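Local coordinates for protein ABC-type amino acid transport system, permease component (PDB 4YMU) that probably carries amino acids across the cell membrane as the membrane-spanning permease subunit of an ABC transporter, and binds arginine, at residues C[153-158]-C[199-204]; C[110-114]-C[140-145]. All blocks are in the same frame, centred on the assembly; numbering follows the deposited sequence.

Contact 1. Residues C[153-158]-C[199-204]; sequences FIVMLK and MTLTFS. With ARG (arginine), chain J.
Ile154 lies against Phe203 where two helical segments, 153-158 and 199-204, run almost exactly antiparallel, at 171°, with axes 10.1 Å apart at closest approach. The space between them is filled chiefly by side chains gathered round Phe203. Phe153 meets it edge-to-face: its CE1 sits over the centre of the Phe203 ring, 3.7 Å above the plane, and the two planes stand at 83°. CG of Phe153 lies anti to the backbone N (chi1 175°), which swings the ring out across the gap, away from its own helix axis, to that face. Leu157 lies crosswise to Phe203, and its CD1 comes within 3.5 Å of Phe203 CD2 while also touching Met199 SD. Ile154 passes the base of the same phenylalanine; its extended CG1 branch ends with CD1 3.5 Å from both Phe203 O and Ser204 N, a methyl laid against backbone, with Ser204 OG and Phe203 CB close beside it.

No hydrogen bond joins the segments, and the polar groups are held by other partners. Lys158 gives its NZ to Arg63 O of the second subunit and, weakly at 3.2 Å, to O of the bound arginine; Thr200 OG1 is paired with Gly64 O of that subunit. Val155 and Met156, on the helix side turned from this packing, line the arginine pocket. Helix 129-160 thus packs through apolar side chains on helix 186-214, an antiparallel helix pair of an ABC permease fold, next to the site where arginine, probably the transported substrate, is bound.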
loop_
_atom_site.group_PDB
_atom_site.type_symbol
_atom_site.label_atom_id
_atom_site.label_comp_id
_atom_site.label_asym_id
_atom_site.label_seq_id
_atom_site.Cartn_x
_atom_site.Cartn_y
_atom_site.Cartn_z
ATOM N N PHE C 153 -0.013 -7.247 21.780
ATOM C CA PHE C 153 -0.460 -8.067 22.891
ATOM C C PHE C 153 -0.502 -9.541 22.512
ATOM O O PHE C 153 0.008 -10.384 23.240
ATOM C CB PHE C 153 -1.853 -7.615 23.328
ATOM C CG PHE C 153 -2.471 -8.473 24.399
ATOM C CD1 PHE C 153 -3.254 -9.571 24.065
ATOM C CD2 PHE C 153 -2.263 -8.185 25.741
ATOM C CE1 PHE C 153 -3.825 -10.362 25.050
ATOM C CE2 PHE C 153 -2.833 -8.966 26.730
ATOM C CZ PHE C 153 -3.616 -10.059 26.383
ATOM N N ILE C 154 -1.112 -9.854 21.375
ATOM C CA ILE C 154 -1.231 -11.249 20.960
ATOM C C ILE C 154 0.151 -11.879 20.815
ATOM O O ILE C 154 0.377 -13.004 21.259
ATOM C CB ILE C 154 -2.019 -11.391 19.636
ATOM C CG1 ILE C 154 -3.476 -10.953 19.827
ATOM C CG2 ILE C 154 -1.949 -12.818 19.103
ATOM C CD1 ILE C 154 -4.316 -11.061 18.576
ATOM N N VAL C 155 1.079 -11.131 20.228
ATOM C CA VAL C 155 2.440 -11.610 20.026
ATOM C C VAL C 155 3.143 -11.820 21.377
ATOM O O VAL C 155 3.876 -12.802 21.572
ATOM C CB VAL C 155 3.248 -10.614 19.185
ATOM C CG1 VAL C 155 4.717 -10.993 19.164
ATOM C CG2 VAL C 155 2.706 -10.573 17.777
ATOM N N MET C 156 2.899 -10.900 22.305
ATOM C CA MET C 156 3.530 -10.937 23.605
ATOM C C MET C 156 3.073 -12.112 24.465
ATOM O O MET C 156 3.795 -12.515 25.362
ATOM C CB MET C 156 3.299 -9.618 24.336
ATOM C CG MET C 156 4.160 -8.488 23.822
ATOM S SD MET C 156 5.919 -8.768 24.139
ATOM C CE MET C 156 6.011 -8.098 25.795
ATOM N N LEU C 157 1.879 -12.644 24.203
ATOM C CA LEU C 157 1.399 -13.844 24.890
ATOM C C LEU C 157 2.359 -14.978 24.601
ATOM O O LEU C 157 2.846 -15.651 25.512
ATOM C CB LEU C 157 -0.002 -14.235 24.417
ATOM C CG LEU C 157 -1.151 -13.419 25.012
ATOM C CD1 LEU C 157 -2.489 -13.968 24.549
ATOM C CD2 LEU C 157 -1.077 -13.411 26.535
ATOM N N LYS C 158 2.625 -15.194 23.325
ATOM C CA LYS C 158 3.597 -16.194 22.949
ATOM C C LYS C 158 4.953 -15.830 23.555
ATOM O O LYS C 158 5.635 -16.679 24.133
ATOM C CB LYS C 158 3.682 -16.310 21.426
ATOM C CG LYS C 158 2.396 -16.801 20.791
ATOM C CD LYS C 158 2.588 -17.178 19.321
ATOM C CE LYS C 158 2.896 -15.951 18.462
ATOM N NZ LYS C 158 3.371 -16.333 17.091
ATOM N N MET C 199 -5.894 -19.488 22.804
ATOM C CA MET C 199 -5.773 -18.092 23.221
ATOM C C MET C 199 -5.493 -17.181 22.022
ATOM O O MET C 199 -6.099 -16.105 21.873
ATOM C CB MET C 199 -4.658 -17.935 24.246
ATOM C CG MET C 199 -5.117 -17.396 25.577
ATOM S SD MET C 199 -3.681 -17.080 26.610
ATOM C CE MET C 199 -2.698 -18.537 26.224
ATOM N N THR C 200 -4.551 -17.617 21.188
ATOM C CA THR C 200 -4.156 -16.876 20.011
ATOM C C THR C 200 -5.368 -16.635 19.109
ATOM O O THR C 200 -5.648 -15.498 18.739
ATOM C CB THR C 200 -3.057 -17.630 19.236
ATOM O OG1 THR C 200 -1.783 -17.349 19.823
ATOM C CG2 THR C 200 -3.044 -17.216 17.752
ATOM N N LEU C 201 -6.094 -17.707 18.793
ATOM C CA LEU C 201 -7.307 -17.639 17.983
ATOM C C LEU C 201 -8.336 -16.692 18.583
ATOM O O LEU C 201 -8.879 -15.833 17.883
ATOM C CB LEU C 201 -7.944 -19.015 17.833
ATOM C CG LEU C 201 -7.349 -20.012 16.842
ATOM C CD1 LEU C 201 -8.319 -21.154 16.683
ATOM C CD2 LEU C 201 -7.043 -19.380 15.496
ATOM N N THR C 202 -8.637 -16.882 19.864
ATOM C CA THR C 202 -9.626 -16.046 20.535
ATOM C C THR C 202 -9.304 -14.561 20.368
ATOM O O THR C 202 -10.112 -13.789 19.821
ATOM C CB THR C 202 -9.717 -16.382 22.036
ATOM O OG1 THR C 202 -10.105 -17.751 22.198
ATOM C CG2 THR C 202 -10.725 -15.486 22.731
ATOM N N PHE C 203 -8.112 -14.169 20.810
ATOM C CA PHE C 203 -7.731 -12.759 20.764
ATOM C C PHE C 203 -7.589 -12.212 19.338
ATOM O O PHE C 203 -7.808 -11.024 19.105
ATOM C CB PHE C 203 -6.458 -12.502 21.563
ATOM C CG PHE C 203 -6.651 -12.557 23.055
ATOM C CD1 PHE C 203 -7.586 -11.743 23.682
ATOM C CD2 PHE C 203 -5.856 -13.387 23.846
ATOM C CE1 PHE C 203 -7.749 -11.777 25.075
ATOM C CE2 PHE C 203 -6.007 -13.422 25.239
ATOM C CZ PHE C 203 -6.955 -12.615 25.855
ATOM N N SER C 204 -7.220 -13.073 18.392
ATOM C CA SER C 204 -7.103 -12.676 16.995
ATOM C C SER C 204 -8.468 -12.338 16.416
ATOM O O SER C 204 -8.643 -11.320 15.723
ATOM C CB SER C 204 -6.477 -13.803 16.183
ATOM O OG SER C 204 -5.064 -13.736 16.221
HETATM N N ARG J . 9.073 -15.761 19.537
HETATM C CA ARG J . 7.757 -15.812 18.907
HETATM C C ARG J . 7.098 -17.170 19.110
HETATM O O ARG J . 5.882 -17.298 18.914
HETATM C CB ARG J . 7.858 -15.512 17.404
HETATM C CG ARG J . 8.526 -16.605 16.586
HETATM C CD ARG J . 8.779 -16.132 15.178
HETATM N NE ARG J . 9.215 -17.212 14.295
HETATM C CZ ARG J . 9.668 -17.024 13.057
HETATM N NH1 ARG J . 9.748 -15.795 12.562
HETATM N NH2 ARG J . 10.038 -18.058 12.316
HETATM O OXT ARG J . 7.761 -18.161 19.448
#

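Contact 2. Residues C[110-114]-C[140-145]; sequences GIQAV and QAIKNI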
loop_
_atom_site.group_PDB
_atom_site.type_symbol
_atom_site.label_atom_id
_atom_site.label_comp_id
_atom_site.label_asym_id
_atom_site.label_seq_id
_atom_site.Cartn_x
_atom_site.Cartn_y
_atom_site.Cartn_z
ATOM N N GLY C 110 2.203 4.598 12.833
ATOM C CA GLY C 110 0.779 4.856 12.760
ATOM C C GLY C 110 0.575 6.313 12.399
ATOM O O GLY C 110 -0.416 6.681 11.764
ATOM N N ILE C 111 1.514 7.146 12.846
ATOM C CA ILE C 111 1.521 8.548 12.474
ATOM C C ILE C 111 1.990 8.713 11.030
ATOM O O ILE C 111 1.371 9.425 10.254
ATOM C CB ILE C 111 2.419 9.364 13.403
ATOM C CG1 ILE C 111 1.829 9.382 14.814
ATOM C CG2 ILE C 111 2.574 10.783 12.895
ATOM C CD1 ILE C 111 2.718 10.099 15.844
ATOM N N GLN C 112 3.070 8.038 10.662
ATOM C CA GLN C 112 3.590 8.139 9.298
ATOM C C GLN C 112 2.589 7.625 8.249
ATOM O O GLN C 112 2.707 7.921 7.058
ATOM C CB GLN C 112 4.891 7.339 9.200
ATOM C CG GLN C 112 5.754 7.620 7.985
ATOM C CD GLN C 112 6.335 6.329 7.406
ATOM O OE1 GLN C 112 6.821 5.460 8.144
ATOM N NE2 GLN C 112 6.256 6.184 6.079
ATOM N N ALA C 113 1.579 6.893 8.700
ATOM C CA ALA C 113 0.677 6.215 7.784
ATOM C C ALA C 113 -0.562 7.022 7.442
ATOM O O ALA C 113 -1.278 6.662 6.526
ATOM C CB ALA C 113 0.277 4.869 8.325
ATOM N N VAL C 114 -0.850 8.089 8.178
ATOM C CA VAL C 114 -1.974 8.923 7.761
ATOM C C VAL C 114 -1.537 9.747 6.543
ATOM O O VAL C 114 -0.415 10.275 6.516
ATOM C CB VAL C 114 -2.547 9.807 8.915
ATOM C CG1 VAL C 114 -1.833 9.527 10.197
ATOM C CG2 VAL C 114 -2.486 11.284 8.573
ATOM N N GLN C 140 -6.279 10.312 13.820
ATOM C CA GLN C 140 -6.297 9.311 12.741
ATOM C C GLN C 140 -5.166 8.302 12.949
ATOM O O GLN C 140 -5.322 7.082 12.716
ATOM C CB GLN C 140 -6.197 10.002 11.362
ATOM C CG GLN C 140 -7.376 10.938 11.052
ATOM C CD GLN C 140 -7.266 11.611 9.694
ATOM O OE1 GLN C 140 -7.341 10.957 8.647
ATOM N NE2 GLN C 140 -7.066 12.926 9.705
ATOM N N ALA C 141 -4.026 8.832 13.390
ATOM C CA ALA C 141 -2.890 8.000 13.764
ATOM C C ALA C 141 -3.377 6.991 14.779
ATOM O O ALA C 141 -3.098 5.806 14.641
ATOM C CB ALA C 141 -1.753 8.836 14.356
ATOM N N ILE C 142 -4.164 7.459 15.752
ATOM C CA ILE C 142 -4.688 6.583 16.811
ATOM C C ILE C 142 -5.443 5.372 16.269
ATOM O O ILE C 142 -5.264 4.248 16.763
ATOM C CB ILE C 142 -5.533 7.358 17.854
ATOM C CG1 ILE C 142 -4.621 7.983 18.906
ATOM C CG2 ILE C 142 -6.560 6.459 18.523
ATOM C CD1 ILE C 142 -5.212 9.229 19.519
ATOM N N LYS C 143 -6.277 5.597 15.260
ATOM C CA LYS C 143 -6.990 4.492 14.629
ATOM C C LYS C 143 -6.029 3.613 13.849
ATOM O O LYS C 143 -6.327 2.451 13.582
ATOM C CB LYS C 143 -8.128 4.980 13.728
ATOM C CG LYS C 143 -9.183 5.795 14.470
ATOM C CD LYS C 143 -10.204 6.388 13.508
ATOM C CE LYS C 143 -10.948 7.582 14.111
ATOM N NZ LYS C 143 -11.892 8.202 13.119
ATOM N N ASN C 144 -4.875 4.153 13.471
ATOM C CA ASN C 144 -3.867 3.273 12.880
ATOM C C ASN C 144 -3.186 2.418 13.945
ATOM O O ASN C 144 -2.799 1.277 13.691
ATOM C CB ASN C 144 -2.800 4.058 12.118
ATOM C CG ASN C 144 -3.327 4.683 10.849
ATOM O OD1 ASN C 144 -4.266 4.174 10.228
ATOM N ND2 ASN C 144 -2.696 5.777 10.431
ATOM N N ILE C 145 -3.078 2.981 15.146
ATOM C CA ILE C 145 -2.240 2.442 16.201
ATOM C C ILE C 145 -2.931 1.349 17.007
ATOM O O ILE C 145 -2.344 0.285 17.243
ATOM C CB ILE C 145 -1.789 3.566 17.146
ATOM C CG1 ILE C 145 -0.846 4.523 16.417
ATOM C CG2 ILE C 145 -1.097 2.991 18.364
ATOM C CD1 ILE C 145 -0.646 5.851 17.129
#
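Asn144 reaches across to the backbone of Gly110 and makes the hydrogen bond that joins the two segments. Its ND2 donates to Gly110 O at 2.8 Å, and the bond is nearly straight, 171° at the hydrogen. The oxygen lies only 5° out of the amide plane of Asn144, and the donor approaches in the carbonyl plane on a lone pair, so the two flat groups meet with good directionality. The amide is brought there by a first torsion of -70°, CG beside the backbone N and anti to the carbonyl carbon. The same oxygen accepts a CA-H...O contact from Ala141, whose CA is 3.4 Å away; one carbonyl therefore touches two successive turns of helix 129-160.

Glycine makes the approach possible. CA atoms of Gly110 and Asn144 are 4.9 Å apart, and a CB on Gly110 would run into Ile145 CG1, which rests against the glycine CA at 4.0 Å. Beside this close point, Ile111 CG1 lies against Ala141 CB at 3.7 Å. Val114 points across the Asn144 amide, placing its CG1 3.9 Å from ND2, and the methyl of Ala113 also borders that nitrogen. The amide's other end, OD1, has a weak hydrogen bond to Arg215 of the same chain. Replacing Asn144 with a leucine would probably leave Gly110 O without its amide donor and press a branched apolar group against the carbonyl.

Small residues, Gly110 and Ala141, thus let two helices meet backbone to backbone. Between these helices, 87-112 and 129-160, the chain forms the EAA loop, the signature of binding-protein-dependent permeases; as in relatives it probably meets the ATPase, consistent with Gln140 and Lys143 touching the chain of another protein.

Helix 129-160 is the common element: contact 2 uses its earlier part against the end of helix 87-112, and contact 1 its later part against helix 186-214. In sequence they follow in series, contact 2 closing before contact 1 opens. Their centres are 22 Å apart and their nearest atoms about 9 Å, so neither touches the other. Together they illustrate how one long helix can take different neighbours at different levels: close backbone packing in contact 2, packing of larger apolar side chains in contact 1. Contact 1 lies next to the bound arginine, and the shared helix links that site to the end of the permease near the other protein's chain, probably the ATPase side.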